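Local coordinates for mRNA interferase (Mycobacterium tuberculosis, PDB 6L2A), which probably acts as the RNA-cleaving toxin of a type II toxin-antitoxin system of the MazF kind, at residues Ile50-Lys61 / Asp79-Ile90; Val67-Leu76 / Ile99-Leu110. The protein carries 6 engineered substitutions. All coordinates share one frame; numbering follows the deposited sequence.

The two contacts share one antiparallel sheet of a small SH3-like barrel. Their centres lie about 11 Å apart, and they meet at strand 80-83, which pairs with strand 50-56 in interaction 1 and along its other edge with strand 66-69 of interaction 2. There Leu69 N approaches Cys80 O at 2.6 Å and Ala82 N approaches Val67 O at 2.9 Å, both probable hydrogen bonds. Asp79 adds a side-chain bond to the backbone of Ala71. Helix 104-117 serves both: its first turns pack on strand 67-69, while Leu114 further along covers Val53 and Ile87. Interaction 1 also reaches the second subunit, which does not touch interaction 2.

Interaction 1 of 2, residues Ile50-Lys61 / Asp79-Ile90; sequences ITVVPVTSNIAK and DCKAQAEQIRSI
The antiparallel core of the SH3-like barrel is built here from one long strand, Ile50-Thr56, paired first with Lys81 and its neighbours and then, beyond a 3-10 turn, with Arg88-Ile90. Val52 and Arg88 form a hydrogen-bonded pair, Val52 N reaching Arg88 O at 2.8 Å and 171°; Ile50 with Ile90 and Thr56 with Lys81 repeat the pattern. Where the partner strand breaks, Pro54 takes over: its carbonyl O accepts Gln83 N (2.9 Å), and its ring carbon CD rests against Gln86 O at 3.1 Å. Val53, with CG1 anti to the backbone N (chi1 166°), sends that methyl to Ala82 CB (3.8 Å) on a face covered by Leu114 of helix 104-117.

At one end Lys81, extended beyond CG, runs out past the Thr56 methyl, and its NZ bonds Lys61 O, the modelled 2.5 Å being doubtfully short. Gln66 and a water that also takes Lys61 N hold the same ammonium, tying the loop after Thr56 to the sheet. Gln83, crossing that methyl obliquely, brings OE1 to 3.2 Å from Thr56 CG2. At the far end Thr51 OG1 and Ser89 OG lie 3.0 Å apart, and each has a partner in the second subunit, His117 and Ile87 respectively. A long strand shared by two successive partners across a 3-10 turn fits the SH3-like barrel of MazF toxins.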
loop_
_atom_site.group_PDB
_atom_site.type_symbol
_atom_site.label_atom_id
_atom_site.label_comp_id
_atom_site.label_asym_id
_atom_site.label_seq_id
_atom_site.Cartn_x
_atom_site.Cartn_y
_atom_site.Cartn_z
ATOM N N ILE A 50 -0.963 -8.572 -5.800
ATOM C CA ILE A 50 -1.535 -7.378 -6.408
ATOM C C ILE A 50 -1.768 -6.378 -5.287
ATOM O O ILE A 50 -2.033 -6.761 -4.144
ATOM C CB ILE A 50 -2.854 -7.688 -7.155
ATOM C CG1 ILE A 50 -2.666 -8.887 -8.082
ATOM C CG2 ILE A 50 -3.342 -6.482 -7.945
ATOM C CD1 ILE A 50 -1.692 -8.635 -9.211
ATOM N N THR A 51 -1.654 -5.092 -5.602
ATOM C CA THR A 51 -1.907 -4.041 -4.629
ATOM C C THR A 51 -3.210 -3.342 -4.990
ATOM O O THR A 51 -3.410 -2.956 -6.145
ATOM C CB THR A 51 -0.747 -3.048 -4.578
ATOM O OG1 THR A 51 0.447 -3.740 -4.193
ATOM C CG2 THR A 51 -1.034 -1.961 -3.566
ATOM N N VAL A 52 -4.102 -3.207 -4.006
ATOM C CA VAL A 52 -5.441 -2.683 -4.238
ATOM C C VAL A 52 -5.750 -1.581 -3.235
ATOM O O VAL A 52 -5.166 -1.503 -2.152
ATOM C CB VAL A 52 -6.522 -3.784 -4.159
ATOM C CG1 VAL A 52 -6.266 -4.861 -5.205
ATOM C CG2 VAL A 52 -6.573 -4.380 -2.757
ATOM N N VAL A 53 -6.697 -0.731 -3.616
ATOM C CA VAL A 53 -7.218 0.331 -2.759
ATOM C C VAL A 53 -8.696 0.057 -2.503
ATOM O O VAL A 53 -9.503 0.097 -3.444
ATOM C CB VAL A 53 -6.996 1.710 -3.397
ATOM C CG1 VAL A 53 -7.818 2.763 -2.690
ATOM C CG2 VAL A 53 -5.519 2.072 -3.357
ATOM N N PRO A 54 -9.093 -0.236 -1.266
ATOM C CA PRO A 54 -10.495 -0.570 -0.998
ATOM C C PRO A 54 -11.422 0.605 -1.252
ATOM O O PRO A 54 -11.036 1.773 -1.159
ATOM C CB PRO A 54 -10.494 -0.962 0.485
ATOM C CG PRO A 54 -9.077 -1.312 0.789
ATOM C CD PRO A 54 -8.246 -0.418 -0.078
ATOM N N VAL A 55 -12.669 0.273 -1.563
ATOM C CA VAL A 55 -13.690 1.237 -1.942
ATOM C C VAL A 55 -14.881 1.068 -1.008
ATOM O O VAL A 55 -15.252 -0.059 -0.664
ATOM C CB VAL A 55 -14.090 1.040 -3.420
ATOM C CG1 VAL A 55 -15.356 1.774 -3.739
ATOM C CG2 VAL A 55 -12.970 1.512 -4.332
ATOM N N THR A 56 -15.466 2.189 -0.581
ATOM C CA THR A 56 -16.608 2.178 0.325
ATOM C C THR A 56 -17.703 3.097 -0.200
ATOM O O THR A 56 -17.435 4.066 -0.914
ATOM C CB THR A 56 -16.217 2.614 1.746
ATOM O OG1 THR A 56 -17.392 2.692 2.564
ATOM C CG2 THR A 56 -15.541 3.974 1.719
ATOM N N SER A 57 -18.943 2.785 0.174
ATOM C CA SER A 57 -20.108 3.539 -0.267
ATOM C C SER A 57 -20.467 4.692 0.662
ATOM O O SER A 57 -21.406 5.436 0.365
ATOM C CB SER A 57 -21.316 2.606 -0.413
ATOM O OG SER A 57 -21.537 1.865 0.774
ATOM N N ASN A 58 -19.756 4.860 1.774
ATOM C CA ASN A 58 -19.984 5.987 2.671
ATOM C C ASN A 58 -19.137 7.159 2.192
ATOM O O ASN A 58 -17.912 7.153 2.351
ATOM C CB ASN A 58 -19.644 5.622 4.113
ATOM C CG ASN A 58 -19.977 6.738 5.086
ATOM O OD1 ASN A 58 -20.971 7.446 4.917
ATOM N ND2 ASN A 58 -19.140 6.910 6.103
ATOM N N ILE A 59 -19.785 8.166 1.609
ATOM C CA ILE A 59 -19.076 9.302 1.031
ATOM C C ILE A 59 -19.400 10.573 1.804
ATOM O O ILE A 59 -19.366 11.676 1.244
ATOM C CB ILE A 59 -19.420 9.471 -0.460
ATOM C CG1 ILE A 59 -20.934 9.579 -0.651
ATOM C CG2 ILE A 59 -18.863 8.312 -1.273
ATOM C CD1 ILE A 59 -21.348 9.894 -2.073
ATOM N N ALA A 60 -19.706 10.430 3.097
ATOM C CA ALA A 60 -20.050 11.591 3.915
ATOM C C ALA A 60 -18.922 12.616 3.917
ATOM O O ALA A 60 -19.151 13.812 3.705
ATOM C CB ALA A 60 -20.382 11.149 5.341
ATOM N N LYS A 61 -17.694 12.162 4.158
ATOM C CA LYS A 61 -16.514 13.016 4.107
ATOM C C LYS A 61 -15.494 12.357 3.193
ATOM O O LYS A 61 -15.106 11.207 3.425
ATOM C CB LYS A 61 -15.922 13.234 5.503
ATOM C CG LYS A 61 -16.864 13.899 6.493
ATOM C CD LYS A 61 -16.285 13.861 7.900
ATOM C CE LYS A 61 -17.248 14.452 8.917
ATOM N NZ LYS A 61 -16.663 14.455 10.288
ATOM N N ASP A 79 -22.385 6.052 -5.821
ATOM C CA ASP A 79 -21.125 6.771 -5.696
ATOM C C ASP A 79 -20.344 6.207 -4.520
ATOM O O ASP A 79 -20.906 5.912 -3.460
ATOM C CB ASP A 79 -21.360 8.270 -5.508
ATOM C CG ASP A 79 -21.860 8.945 -6.769
ATOM O OD1 ASP A 79 -21.827 8.302 -7.837
ATOM O OD2 ASP A 79 -22.283 10.119 -6.692
ATOM N N CYS A 80 -19.045 6.033 -4.719
ATOM C CA CYS A 80 -18.188 5.435 -3.713
ATOM C C CYS A 80 -16.904 6.243 -3.640
ATOM O O CYS A 80 -16.660 7.134 -4.456
ATOM C CB CYS A 80 -17.895 3.969 -4.038
ATOM S SG CYS A 80 -19.298 2.839 -3.893
ATOM N N LYS A 81 -16.075 5.934 -2.653
ATOM C CA LYS A 81 -14.772 6.569 -2.561
ATOM C C LYS A 81 -13.699 5.508 -2.380
ATOM O O LYS A 81 -13.863 4.564 -1.603
ATOM C CB LYS A 81 -14.712 7.604 -1.420
ATOM C CG LYS A 81 -14.942 7.062 -0.027
ATOM C CD LYS A 81 -14.724 8.158 1.007
ATOM C CE LYS A 81 -14.747 7.604 2.420
ATOM N NZ LYS A 81 -14.725 8.691 3.438
ATOM N N ALA A 82 -12.617 5.653 -3.141
ATOM C CA ALA A 82 -11.433 4.833 -2.944
ATOM C C ALA A 82 -10.654 5.380 -1.757
ATOM O O ALA A 82 -10.450 6.592 -1.650
ATOM C CB ALA A 82 -10.563 4.830 -4.200
ATOM N N GLN A 83 -10.233 4.493 -0.866
ATOM C CA GLN A 83 -9.558 4.872 0.373
ATOM C C GLN A 83 -8.087 4.487 0.252
ATOM O O GLN A 83 -7.698 3.366 0.581
ATOM C CB GLN A 83 -10.211 4.192 1.571
ATOM C CG GLN A 83 -11.704 4.433 1.695
ATOM C CD GLN A 83 -12.297 3.730 2.899
ATOM O OE1 GLN A 83 -12.845 2.633 2.784
ATOM N NE2 GLN A 83 -12.185 4.355 4.064
ATOM N N ALA A 84 -7.265 5.430 -0.219
ATOM C CA ALA A 84 -5.844 5.151 -0.393
ATOM C C ALA A 84 -5.142 4.871 0.928
ATOM O O ALA A 84 -4.111 4.188 0.932
ATOM C CB ALA A 84 -5.154 6.312 -1.109
ATOM N N GLU A 85 -5.671 5.376 2.046
ATOM C CA GLU A 85 -5.079 5.077 3.343
ATOM C C GLU A 85 -5.317 3.635 3.776
ATOM O O GLU A 85 -4.715 3.195 4.760
ATOM C CB GLU A 85 -5.616 6.042 4.409
ATOM C CG GLU A 85 -6.979 5.683 5.008
ATOM C CD GLU A 85 -8.160 6.044 4.116
ATOM O OE1 GLU A 85 -7.953 6.402 2.938
ATOM O OE2 GLU A 85 -9.308 5.976 4.606
ATOM N N GLN A 86 -6.168 2.892 3.064
ATOM C CA GLN A 86 -6.443 1.494 3.366
ATOM C C GLN A 86 -5.779 0.551 2.370
ATOM O O GLN A 86 -6.207 -0.598 2.233
ATOM C CB GLN A 86 -7.952 1.249 3.404
ATOM C CG GLN A 86 -8.706 2.169 4.350
ATOM C CD GLN A 86 -9.229 1.443 5.570
ATOM O OE1 GLN A 86 -8.458 1.017 6.431
ATOM N NE2 GLN A 86 -10.547 1.292 5.650
ATOM N N ILE A 87 -4.736 1.022 1.679
ATOM C CA ILE A 87 -4.088 0.240 0.631
ATOM C C ILE A 87 -3.563 -1.078 1.192
ATOM O O ILE A 87 -3.019 -1.133 2.303
ATOM C CB ILE A 87 -2.968 1.085 -0.002
ATOM C CG1 ILE A 87 -2.209 0.310 -1.078
ATOM C CG2 ILE A 87 -2.009 1.601 1.068
ATOM C CD1 ILE A 87 -1.168 1.155 -1.786
ATOM N N ARG A 88 -3.755 -2.158 0.431
ATOM C CA ARG A 88 -3.300 -3.484 0.827
ATOM C C ARG A 88 -2.749 -4.223 -0.381
ATOM O O ARG A 88 -3.121 -3.955 -1.526
ATOM C CB ARG A 88 -4.415 -4.354 1.429
ATOM C CG ARG A 88 -5.554 -3.626 2.103
ATOM C CD ARG A 88 -5.309 -3.469 3.591
ATOM N NE ARG A 88 -6.559 -3.246 4.311
ATOM C CZ ARG A 88 -7.374 -4.222 4.698
ATOM N NH1 ARG A 88 -8.493 -3.935 5.349
ATOM N NH2 ARG A 88 -7.069 -5.486 4.436
ATOM N N SER A 89 -1.873 -5.183 -0.104
ATOM C CA SER A 89 -1.415 -6.146 -1.094
ATOM C C SER A 89 -2.066 -7.489 -0.806
ATOM O O SER A 89 -2.085 -7.942 0.343
ATOM C CB SER A 89 0.109 -6.275 -1.087
ATOM O OG SER A 89 0.713 -5.075 -1.537
ATOM N N ILE A 90 -2.610 -8.115 -1.848
ATOM C CA ILE A 90 -3.326 -9.373 -1.715
ATOM C C ILE A 90 -2.775 -10.359 -2.731
ATOM O O ILE A 90 -2.155 -9.982 -3.727
ATOM C CB ILE A 90 -4.848 -9.200 -1.911
ATOM C CG1 ILE A 90 -5.134 -8.599 -3.288
ATOM C CG2 ILE A 90 -5.432 -8.322 -0.816
ATOM C CD1 ILE A 90 -6.613 -8.552 -3.643
HETATM O O HOH W 1 -22.979 6.508 -1.744
HETATM O O HOH W 2 -17.450 9.308 4.668
#

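Interaction 2 of 2, residues Val67-Leu76 / Ile99-Leu110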
loop_
_atom_site.group_PDB
_atom_site.type_symbol
_atom_site.label_atom_id
_atom_site.label_comp_id
_atom_site.label_asym_id
_atom_site.label_seq_id
_atom_site.Cartn_x
_atom_site.Cartn_y
_atom_site.Cartn_z
ATOM N N VAL A 67 -10.681 9.323 -3.011
ATOM C CA VAL A 67 -11.133 9.795 -4.318
ATOM C C VAL A 67 -12.577 9.363 -4.533
ATOM O O VAL A 67 -12.889 8.169 -4.469
ATOM C CB VAL A 67 -10.244 9.277 -5.462
ATOM C CG1 VAL A 67 -10.756 9.796 -6.802
ATOM C CG2 VAL A 67 -8.797 9.702 -5.247
ATOM N N LEU A 68 -13.448 10.329 -4.811
ATOM C CA LEU A 68 -14.835 10.030 -5.143
ATOM C C LEU A 68 -14.914 9.337 -6.499
ATOM O O LEU A 68 -14.375 9.833 -7.493
ATOM C CB LEU A 68 -15.657 11.319 -5.155
ATOM C CG LEU A 68 -17.108 11.253 -5.643
ATOM C CD1 LEU A 68 -17.982 10.514 -4.648
ATOM C CD2 LEU A 68 -17.646 12.652 -5.898
ATOM N N LEU A 69 -15.582 8.185 -6.537
ATOM C CA LEU A 69 -15.743 7.399 -7.756
ATOM C C LEU A 69 -17.211 7.417 -8.168
ATOM O O LEU A 69 -18.069 6.914 -7.436
ATOM C CB LEU A 69 -15.259 5.963 -7.552
ATOM C CG LEU A 69 -13.809 5.787 -7.091
ATOM C CD1 LEU A 69 -13.484 4.316 -6.868
ATOM C CD2 LEU A 69 -12.853 6.405 -8.099
ATOM N N SER A 70 -17.491 7.988 -9.337
ATOM C CA SER A 70 -18.868 8.127 -9.797
ATOM C C SER A 70 -19.448 6.782 -10.223
ATOM O O SER A 70 -18.768 5.960 -10.843
ATOM C CB SER A 70 -18.941 9.115 -10.961
ATOM O OG SER A 70 -19.931 8.723 -11.897
ATOM N N ALA A 71 -20.728 6.570 -9.897
ATOM C CA ALA A 71 -21.389 5.314 -10.243
ATOM C C ALA A 71 -21.525 5.139 -11.750
ATOM O O ALA A 71 -21.491 4.007 -12.248
ATOM C CB ALA A 71 -22.764 5.247 -9.576
ATOM N N THR A 72 -21.664 6.240 -12.492
ATOM C CA THR A 72 -21.912 6.194 -13.929
ATOM C C THR A 72 -20.741 5.632 -14.734
ATOM O O THR A 72 -20.857 5.536 -15.959
ATOM C CB THR A 72 -22.262 7.595 -14.440
ATOM O OG1 THR A 72 -21.094 8.423 -14.406
ATOM C CG2 THR A 72 -23.347 8.227 -13.575
ATOM N N THR A 73 -19.627 5.267 -14.095
ATOM C CA THR A 73 -18.454 4.752 -14.794
ATOM C C THR A 73 -17.885 3.471 -14.200
ATOM O O THR A 73 -17.218 2.722 -14.925
ATOM C CB THR A 73 -17.331 5.806 -14.820
ATOM O OG1 THR A 73 -16.937 6.131 -13.479
ATOM C CG2 THR A 73 -17.786 7.073 -15.528
ATOM N N THR A 74 -18.142 3.178 -12.927
ATOM C CA THR A 74 -17.383 2.179 -12.186
ATOM C C THR A 74 -17.991 0.784 -12.221
ATOM O O THR A 74 -17.303 -0.186 -11.881
ATOM C CB THR A 74 -17.248 2.617 -10.726
ATOM O OG1 THR A 74 -18.552 2.853 -10.184
ATOM C CG2 THR A 74 -16.429 3.891 -10.634
ATOM N N GLY A 75 -19.252 0.640 -12.614
ATOM C CA GLY A 75 -19.930 -0.623 -12.414
ATOM C C GLY A 75 -20.448 -0.828 -11.010
ATOM O O GLY A 75 -21.180 -1.800 -10.766
ATOM N N LEU A 76 -20.056 0.030 -10.074
ATOM C CA LEU A 76 -20.706 0.153 -8.783
ATOM C C LEU A 76 -22.011 0.900 -8.993
ATOM O O LEU A 76 -22.112 1.763 -9.867
ATOM C CB LEU A 76 -19.815 0.919 -7.804
ATOM C CG LEU A 76 -18.387 0.368 -7.724
ATOM C CD1 LEU A 76 -17.435 1.393 -7.115
ATOM C CD2 LEU A 76 -18.321 -0.964 -6.980
ATOM N N ILE A 99 -15.508 -5.944 -11.510
ATOM C CA ILE A 99 -16.753 -5.199 -11.414
ATOM C C ILE A 99 -16.825 -4.090 -12.454
ATOM O O ILE A 99 -17.877 -3.864 -13.057
ATOM C CB ILE A 99 -16.929 -4.631 -9.988
ATOM C CG1 ILE A 99 -17.047 -5.771 -8.975
ATOM C CG2 ILE A 99 -18.138 -3.712 -9.913
ATOM C CD1 ILE A 99 -17.019 -5.309 -7.534
ATOM N N GLY A 100 -15.715 -3.397 -12.685
ATOM C CA GLY A 100 -15.677 -2.320 -13.648
ATOM C C GLY A 100 -14.329 -1.635 -13.679
ATOM O O GLY A 100 -13.292 -2.279 -13.499
ATOM N N ARG A 101 -14.333 -0.323 -13.893
ATOM C CA ARG A 101 -13.098 0.426 -14.057
ATOM C C ARG A 101 -13.344 1.875 -13.678
ATOM O O ARG A 101 -14.423 2.413 -13.937
ATOM C CB ARG A 101 -12.605 0.335 -15.503
ATOM C CG ARG A 101 -11.164 0.720 -15.727
ATOM C CD ARG A 101 -10.917 0.858 -17.219
ATOM N NE ARG A 101 -12.113 1.352 -17.902
ATOM C CZ ARG A 101 -12.336 2.635 -18.176
ATOM N NH1 ARG A 101 -11.440 3.550 -17.832
ATOM N NH2 ARG A 101 -13.449 3.002 -18.798
ATOM N N VAL A 102 -12.348 2.503 -13.063
ATOM C CA VAL A 102 -12.402 3.945 -12.859
ATOM C C VAL A 102 -11.936 4.633 -14.135
ATOM O O VAL A 102 -11.165 4.073 -14.923
ATOM C CB VAL A 102 -11.560 4.378 -11.641
ATOM C CG1 VAL A 102 -11.936 3.556 -10.414
ATOM C CG2 VAL A 102 -10.068 4.259 -11.939
ATOM N N SER A 103 -12.420 5.852 -14.359
ATOM C CA SER A 103 -11.987 6.598 -15.529
ATOM C C SER A 103 -10.530 7.025 -15.371
ATOM O O SER A 103 -9.958 6.988 -14.278
ATOM C CB SER A 103 -12.875 7.824 -15.748
ATOM O OG SER A 103 -12.670 8.784 -14.726
ATOM N N ALA A 104 -9.924 7.435 -16.487
ATOM C CA ALA A 104 -8.537 7.881 -16.433
ATOM C C ALA A 104 -8.379 9.124 -15.565
ATOM O O ALA A 104 -7.324 9.323 -14.951
ATOM C CB ALA A 104 -8.009 8.140 -17.845
ATOM N N ALA A 105 -9.411 9.969 -15.497
ATOM C CA ALA A 105 -9.342 11.141 -14.628
ATOM C C ALA A 105 -9.428 10.744 -13.160
ATOM O O ALA A 105 -8.726 11.312 -12.314
ATOM C CB ALA A 105 -10.453 12.128 -14.989
ATOM N N GLU A 106 -10.285 9.773 -12.836
ATOM C CA GLU A 106 -10.351 9.285 -11.463
ATOM C C GLU A 106 -9.048 8.605 -11.059
ATOM O O GLU A 106 -8.601 8.737 -9.914
ATOM C CB GLU A 106 -11.537 8.332 -11.302
ATOM C CG GLU A 106 -12.894 9.030 -11.282
ATOM C CD GLU A 106 -14.052 8.067 -11.465
ATOM O OE1 GLU A 106 -13.822 6.942 -11.957
ATOM O OE2 GLU A 106 -15.194 8.430 -11.112
ATOM N N LEU A 107 -8.416 7.881 -11.988
ATOM C CA LEU A 107 -7.154 7.221 -11.667
ATOM C C LEU A 107 -6.045 8.238 -11.435
ATOM O O LEU A 107 -5.217 8.065 -10.534
ATOM C CB LEU A 107 -6.766 6.244 -12.777
ATOM C CG LEU A 107 -5.580 5.330 -12.463
ATOM C CD1 LEU A 107 -5.853 4.509 -11.213
ATOM C CD2 LEU A 107 -5.265 4.419 -13.640
ATOM N N ALA A 108 -6.008 9.304 -12.240
ATOM C CA ALA A 108 -5.054 10.380 -11.989
ATOM C C ALA A 108 -5.278 10.998 -10.614
ATOM O O ALA A 108 -4.319 11.319 -9.903
ATOM C CB ALA A 108 -5.155 11.443 -13.084
ATOM N N GLN A 109 -6.544 11.172 -10.223
ATOM C CA GLN A 109 -6.841 11.624 -8.869
ATOM C C GLN A 109 -6.347 10.620 -7.835
ATOM O O GLN A 109 -5.799 11.006 -6.796
ATOM C CB GLN A 109 -8.342 11.857 -8.707
ATOM C CG GLN A 109 -8.830 13.198 -9.230
ATOM C CD GLN A 109 -10.301 13.422 -8.943
ATOM O OE1 GLN A 109 -10.676 14.381 -8.266
ATOM N NE2 GLN A 109 -11.145 12.533 -9.455
ATOM N N LEU A 110 -6.533 9.325 -8.101
ATOM C CA LEU A 110 -6.048 8.309 -7.175
ATOM C C LEU A 110 -4.527 8.305 -7.097
ATOM O O LEU A 110 -3.967 8.045 -6.027
ATOM C CB LEU A 110 -6.570 6.931 -7.582
ATOM C CG LEU A 110 -6.306 5.771 -6.622
ATOM C CD1 LEU A 110 -6.679 6.146 -5.188
ATOM C CD2 LEU A 110 -7.092 4.554 -7.076
HETATM O O HOH W 3 -13.473 12.167 -8.361
HETATM O O HOH W 4 -15.494 11.051 -9.707
#
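A capping box starts helix 104-110, and its Glu106 carboxylate reaches over to Ser70 at the end of strand 67-69. OE2 of Glu106 accepts Ser70 N at 2.9 Å and 163°, on its syn side though 29° out of the carboxylate plane. The other oxygen, OE1, takes Ser103 N at 3.0 Å from the anti side, and Ser103 OG accepts Glu106 N in return. With CG anti to its own carbonyl carbon (chi1 -74°), the extended chain of Glu106 reaches across from the first turn to the strand end. Two backbone N-H groups and a water thus grip the carboxylate, which the helix N terminus would probably help to keep ionised. That water also bonds Leu68 O, which a second water links to Gln109 NE2.

Next to the carboxylate Leu69 places CD2 3.9 Å from Glu106 CD and 3.8 Å from Val102 CG1, in the barrel core beside Val31 and Val55. In this SH3-like barrel the C-terminal helix is seated on strand 67-69, which runs almost antiparallel to it, and Val67 presses both methyls on it, CG1 3.7 Å from Gln109 CB and CG2 3.6 Å from Leu110 CA. Further on, Thr74 closes an ST turn on Leu76 N. Thr74 O meets Gly100 CA at 3.2 Å, a CA-H...O contact, in the classic beta bulge that Ile99 and Gly100 form opposite Ile11.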